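Local coordinates for repressor protein C2 (PDB 2R1J) that binds the OR and OL operators of phage P22 through a helix-turn-helix domain, blocking transcription of lytic genes and so maintaining lysogeny, at residues C[28-31]-C[32-36]; C[51-54]-C[55-59]. All coordinates share one frame; numbering follows the deposited sequence.

Contact 1: residues C[28-31]-C[32-36]; sequences VGVS and NVAIS. With nucleotides of chain A; nucleotides of chain B.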
loop_
_atom_site.group_PDB
_atom_site.type_symbol
_atom_site.label_atom_id
_atom_site.label_comp_id
_atom_site.label_asym_id
_atom_site.label_seq_id
_atom_site.Cartn_x
_atom_site.Cartn_y
_atom_site.Cartn_z
ATOM N N VAL C 28 -2.374 -0.500 13.920
ATOM C CA VAL C 28 -1.724 -0.130 12.648
ATOM C C VAL C 28 -0.466 0.715 12.830
ATOM O O VAL C 28 0.460 0.635 12.016
ATOM C CB VAL C 28 -2.732 0.650 11.757
ATOM C CG1 VAL C 28 -2.076 1.142 10.458
ATOM C CG2 VAL C 28 -3.928 -0.252 11.467
ATOM N N GLY C 29 -0.433 1.517 13.880
ATOM C CA GLY C 29 0.716 2.373 14.114
ATOM C C GLY C 29 0.483 3.810 13.669
ATOM O O GLY C 29 1.425 4.502 13.277
ATOM N N VAL C 30 -0.775 4.250 13.702
ATOM C CA VAL C 30 -1.124 5.624 13.350
ATOM C C VAL C 30 -2.083 6.160 14.388
ATOM O O VAL C 30 -2.531 5.418 15.259
ATOM C CB VAL C 30 -1.808 5.738 11.969
ATOM C CG1 VAL C 30 -0.839 5.254 10.879
ATOM C CG2 VAL C 30 -3.094 4.922 11.912
ATOM N N SER C 31 -2.400 7.443 14.285
ATOM C CA SER C 31 -3.317 8.072 15.221
ATOM C C SER C 31 -4.759 7.716 14.905
ATOM O O SER C 31 -5.088 7.234 13.826
ATOM C CB SER C 31 -3.174 9.590 15.153
ATOM O OG SER C 31 -3.601 10.098 13.902
ATOM N N ASN C 32 -5.634 7.970 15.874
ATOM C CA ASN C 32 -7.041 7.716 15.658
ATOM C C ASN C 32 -7.517 8.681 14.566
ATOM O O ASN C 32 -8.414 8.365 13.790
ATOM C CB ASN C 32 -7.805 7.975 16.957
ATOM C CG ASN C 32 -7.707 9.395 17.400
ATOM O OD1 ASN C 32 -6.605 9.918 17.604
ATOM N ND2 ASN C 32 -8.852 10.051 17.553
ATOM N N VAL C 33 -6.926 9.871 14.500
ATOM C CA VAL C 33 -7.330 10.823 13.469
ATOM C C VAL C 33 -7.043 10.253 12.051
ATOM O O VAL C 33 -7.849 10.416 11.128
ATOM C CB VAL C 33 -6.617 12.190 13.664
ATOM C CG1 VAL C 33 -7.060 13.171 12.569
ATOM C CG2 VAL C 33 -6.965 12.760 15.039
ATOM N N ALA C 34 -5.909 9.583 11.865
ATOM C CA ALA C 34 -5.616 9.003 10.569
ATOM C C ALA C 34 -6.700 7.984 10.203
ATOM O O ALA C 34 -7.152 7.904 9.065
ATOM C CB ALA C 34 -4.251 8.327 10.590
ATOM N N ILE C 35 -7.133 7.185 11.180
ATOM C CA ILE C 35 -8.178 6.202 10.884
ATOM C C ILE C 35 -9.439 6.947 10.431
ATOM O O ILE C 35 -10.093 6.547 9.453
ATOM C CB ILE C 35 -8.517 5.335 12.131
ATOM C CG1 ILE C 35 -7.280 4.561 12.588
ATOM C CG2 ILE C 35 -9.655 4.352 11.774
ATOM C CD1 ILE C 35 -6.670 3.660 11.542
ATOM N N SER C 36 -9.778 8.018 11.138
ATOM C CA SER C 36 -10.946 8.837 10.805
ATOM C C SER C 36 -10.850 9.402 9.402
ATOM O O SER C 36 -11.820 9.418 8.647
ATOM C CB SER C 36 -11.109 9.968 11.826
ATOM O OG SER C 36 -12.089 10.892 11.401
ATOM P P DT A 14 -0.014 9.651 12.479
ATOM O OP1 DT A 14 0.744 8.550 13.104
ATOM O OP2 DT A 14 -1.480 9.563 12.332
ATOM O "O5'" DT A 14 0.377 10.995 13.223
ATOM C "C5'" DT A 14 1.739 11.421 13.211
ATOM C "C4'" DT A 14 1.865 12.745 13.920
ATOM O "O4'" DT A 14 1.293 13.776 13.082
ATOM C "C3'" DT A 14 1.057 12.733 15.215
ATOM O "O3'" DT A 14 1.776 13.164 16.354
ATOM C "C2'" DT A 14 -0.106 13.661 14.958
ATOM C "C1'" DT A 14 0.333 14.539 13.805
ATOM N N1 DT A 14 -0.812 14.785 12.910
ATOM C C2 DT A 14 -1.194 16.072 12.611
ATOM O O2 DT A 14 -0.643 17.061 13.072
ATOM N N3 DT A 14 -2.260 16.167 11.763
ATOM C C4 DT A 14 -2.987 15.133 11.230
ATOM O O4 DT A 14 -3.924 15.377 10.485
ATOM C C5 DT A 14 -2.552 13.802 11.611
ATOM C C7 DT A 14 -3.316 12.608 11.127
ATOM C C6 DT A 14 -1.491 13.699 12.401
ATOM P P DT B 4 -15.783 10.207 12.231
ATOM O OP1 DT B 4 -16.881 9.856 11.303
ATOM O OP2 DT B 4 -14.459 9.538 12.051
ATOM O "O5'" DT B 4 -15.628 11.786 12.177
ATOM C "C5'" DT B 4 -16.739 12.609 12.539
ATOM C "C4'" DT B 4 -16.364 14.072 12.540
ATOM O "O4'" DT B 4 -15.471 14.369 13.633
ATOM C "C3'" DT B 4 -15.693 14.613 11.278
ATOM O "O3'" DT B 4 -16.298 15.875 11.006
ATOM C "C2'" DT B 4 -14.239 14.786 11.694
ATOM C "C1'" DT B 4 -14.371 15.145 13.160
ATOM N N1 DT B 4 -13.226 14.831 14.031
ATOM C C2 DT B 4 -12.725 15.829 14.852
ATOM O O2 DT B 4 -13.083 16.993 14.796
ATOM N N3 DT B 4 -11.774 15.414 15.743
ATOM C C4 DT B 4 -11.265 14.140 15.879
ATOM O O4 DT B 4 -10.457 13.903 16.761
ATOM C C5 DT B 4 -11.768 13.163 14.940
ATOM C C7 DT B 4 -11.220 11.775 14.979
ATOM C C6 DT B 4 -12.713 13.551 14.066
ATOM P P DT A 15 1.114 12.943 17.805
ATOM O OP1 DT A 15 2.185 12.503 18.730
ATOM O OP2 DT A 15 -0.095 12.105 17.625
ATOM O "O5'" DT A 15 0.586 14.388 18.206
ATOM C "C5'" DT A 15 1.445 15.518 18.152
ATOM C "C4'" DT A 15 0.661 16.785 18.405
ATOM O "O4'" DT A 15 -0.231 17.040 17.296
ATOM C "C3'" DT A 15 -0.210 16.813 19.665
ATOM O "O3'" DT A 15 -0.138 18.133 20.224
ATOM C "C2'" DT A 15 -1.605 16.541 19.133
ATOM C "C1'" DT A 15 -1.560 17.215 17.769
ATOM N N1 DT A 15 -2.459 16.644 16.756
ATOM C C2 DT A 15 -3.212 17.509 16.000
ATOM O O2 DT A 15 -3.223 18.717 16.167
ATOM N N3 DT A 15 -3.971 16.907 15.036
ATOM C C4 DT A 15 -4.070 15.563 14.777
ATOM O O4 DT A 15 -4.806 15.178 13.873
ATOM C C5 DT A 15 -3.285 14.707 15.627
ATOM C C7 DT A 15 -3.360 13.226 15.441
ATOM C C6 DT A 15 -2.521 15.281 16.563
#

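Contact 2: residues C[51-54]-C[55-59]; sequences LALS and KALQC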
loop_
_atom_site.group_PDB
_atom_site.type_symbol
_atom_site.label_atom_id
_atom_site.label_comp_id
_atom_site.label_asym_id
_atom_site.label_seq_id
_atom_site.Cartn_x
_atom_site.Cartn_y
_atom_site.Cartn_z
ATOM N N LEU C 51 -0.861 -1.955 4.192
ATOM C CA LEU C 51 -0.584 -3.353 4.511
ATOM C C LEU C 51 -0.868 -3.634 5.989
ATOM O O LEU C 51 -1.510 -4.641 6.321
ATOM C CB LEU C 51 0.847 -3.698 4.131
ATOM C CG LEU C 51 0.952 -4.300 2.723
ATOM C CD1 LEU C 51 0.347 -5.720 2.770
ATOM C CD2 LEU C 51 0.203 -3.477 1.693
ATOM N N ALA C 52 -0.440 -2.747 6.883
ATOM C CA ALA C 52 -0.696 -2.967 8.310
ATOM C C ALA C 52 -2.189 -2.939 8.626
ATOM O O ALA C 52 -2.668 -3.674 9.503
ATOM C CB ALA C 52 0.061 -1.915 9.157
ATOM N N LEU C 53 -2.922 -2.088 7.914
ATOM C CA LEU C 53 -4.353 -1.958 8.091
ATOM C C LEU C 53 -5.060 -3.254 7.647
ATOM O O LEU C 53 -5.958 -3.757 8.340
ATOM C CB LEU C 53 -4.864 -0.773 7.265
ATOM C CG LEU C 53 -6.377 -0.530 7.243
ATOM C CD1 LEU C 53 -6.861 -0.145 8.646
ATOM C CD2 LEU C 53 -6.698 0.597 6.243
ATOM N N SER C 54 -4.644 -3.794 6.512
ATOM C CA SER C 54 -5.251 -5.020 5.999
ATOM C C SER C 54 -5.058 -6.155 7.018
ATOM O O SER C 54 -5.960 -6.967 7.221
ATOM C CB SER C 54 -4.637 -5.397 4.650
ATOM O OG SER C 54 -3.277 -5.755 4.779
ATOM N N LYS C 55 -3.896 -6.214 7.656
ATOM C CA LYS C 55 -3.658 -7.264 8.651
ATOM C C LYS C 55 -4.544 -7.042 9.883
ATOM O O LYS C 55 -5.196 -7.979 10.365
ATOM C CB LYS C 55 -2.185 -7.302 9.047
ATOM C CG LYS C 55 -1.318 -7.808 7.929
ATOM C CD LYS C 55 0.142 -7.731 8.260
ATOM C CE LYS C 55 0.948 -8.262 7.087
ATOM N NZ LYS C 55 0.555 -7.585 5.801
ATOM N N ALA C 56 -4.593 -5.815 10.382
ATOM C CA ALA C 56 -5.427 -5.508 11.551
ATOM C C ALA C 56 -6.903 -5.808 11.306
ATOM O O ALA C 56 -7.610 -6.246 12.221
ATOM C CB ALA C 56 -5.256 -4.032 11.954
ATOM N N LEU C 57 -7.372 -5.587 10.080
ATOM C CA LEU C 57 -8.776 -5.829 9.746
ATOM C C LEU C 57 -9.025 -7.232 9.202
ATOM O O LEU C 57 -10.133 -7.546 8.807
ATOM C CB LEU C 57 -9.280 -4.799 8.736
ATOM C CG LEU C 57 -9.256 -3.336 9.193
ATOM C CD1 LEU C 57 -9.777 -2.431 8.062
ATOM C CD2 LEU C 57 -10.114 -3.171 10.444
ATOM N N GLN C 58 -7.981 -8.045 9.149
ATOM C CA GLN C 58 -8.085 -9.431 8.688
ATOM C C GLN C 58 -8.599 -9.601 7.261
ATOM O O GLN C 58 -9.442 -10.453 6.988
ATOM C CB GLN C 58 -8.971 -10.217 9.666
ATOM C CG GLN C 58 -8.569 -9.990 11.107
ATOM C CD GLN C 58 -9.449 -10.713 12.111
ATOM O OE1 GLN C 58 -9.280 -10.548 13.317
ATOM N NE2 GLN C 58 -10.384 -11.519 11.621
ATOM N N CYS C 59 -8.084 -8.801 6.336
ATOM C CA CYS C 59 -8.516 -8.914 4.959
ATOM C C CYS C 59 -7.361 -8.555 4.036
ATOM O O CYS C 59 -6.272 -8.226 4.497
ATOM C CB CYS C 59 -9.704 -7.991 4.706
ATOM S SG CYS C 59 -9.341 -6.222 4.938
#

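Contact 1: residues C[28-31]-C[32-36]
Ser31 starts helix 32-39 as its N-cap: its OG accepts from the backbone N of Ala34 at 3.1 Å, with an N-H...O angle of 155°. The chi1 of 66° sets OG between the backbone N and the carbonyl carbon, from where it reaches over the first turn. A weak bond from Ile35 N to Ser31 O follows.

The same hydroxyl faces DNA. Ser31 OG donates to OP2 of DT14 of chain A at 2.7 Å, and Ser31 N donates to that OP2 as well, at 3.0 Å and 163°. One residue thus grips one phosphate oxygen twice, at the amino end of a helix whose dipole would be expected to favour a negative charge.

These residues form the turn and the start of the recognition helix in the helix-turn-helix of the N-terminal DNA-binding domain, a Cro/C1-type fold. Gly29 leaves helix 21-28 with positive phi, where a CB would press on the carbonyl O of Val28; glycine has none, and the chain swings round through Val30 into the second helix.

Apolar contacts line the inside of the turn. Val30 CB meets Ala34 CB at 3.8 Å, while Val30 CG2 meets Ile35 CD1, the side chains crossing at about a right angle.

On the DNA side Val33 meets both thymines of chain A: CG1 lies 3.3 Å from O4 of DT15 and near the C7 methyl of DT14, while CG2 approaches the C7 methyl of DT15. One turn further, Ser36 OG donates to OP2 of DT4 of chain B at 2.8 Å; Arg40 is also hydrogen-bonded to this hydroxyl.

Contact 2: residues C[51-54]-C[55-59]
Leu51 O receives two donors in the last turns of helix 47-56, which ends in a Schellman motif. Lys55 N gives the regular helical bond at 3.2 Å, and Ser54 OG donates to the same oxygen at 2.6 Å. Both come from the same face of the carbonyl plane. The chi1 of 66° at Ser54 folds its hydroxyl back against the helix, which provides an acceptor for this buried group.

The next two carbonyls are met in helical order: Ala52 O by Ala56 N at 3.0 Å, and Leu53 O by Leu57 N at 2.9 Å. At Gln58 phi turns positive (60°), and the pattern changes. Ser54 O takes Cys59 N at 2.9 Å and a nearly straight 173°, while Gln58 N bonds to Lys55 O, so both amides turn back into the last turn.

The side chains of Lys55 and Leu51 cross obliquely, and a bend at the end of the lysine brings its NZ to 3.6 Å from CD1 of Leu51; this ammonium is salt-bridged to Asp62 of the second subunit. On the inner side, Leu53 and Leu57 pack against Ile10 and Arg13 of helix 6-17 respectively; between the leucines themselves, CD1 of Leu53 lies 3.8 Å from CD1 of Leu57.

In the fold
Both contacts are local and concern helix ends: contact 1 caps the amino end of helix 32-39, contact 2 closes the carboxyl end of helix 47-56. Contact 1 is partly buried, one side under DNA and the other against the protein, its two serines bonding to phosphates of both strands. Contact 2 stays about 8 Å from the nucleic acid at its nearest atom; its bonds are largely backbone to backbone, its leucines are buried, and Lys55 joins the second subunit. Their centres are about 13 Å apart, yet they meet through Val28, whose CG2 lies 3.8 Å from Leu53 CA and 4.0 Å from Ala56 CB, packing the end of helix 21-28 on helix 47-56.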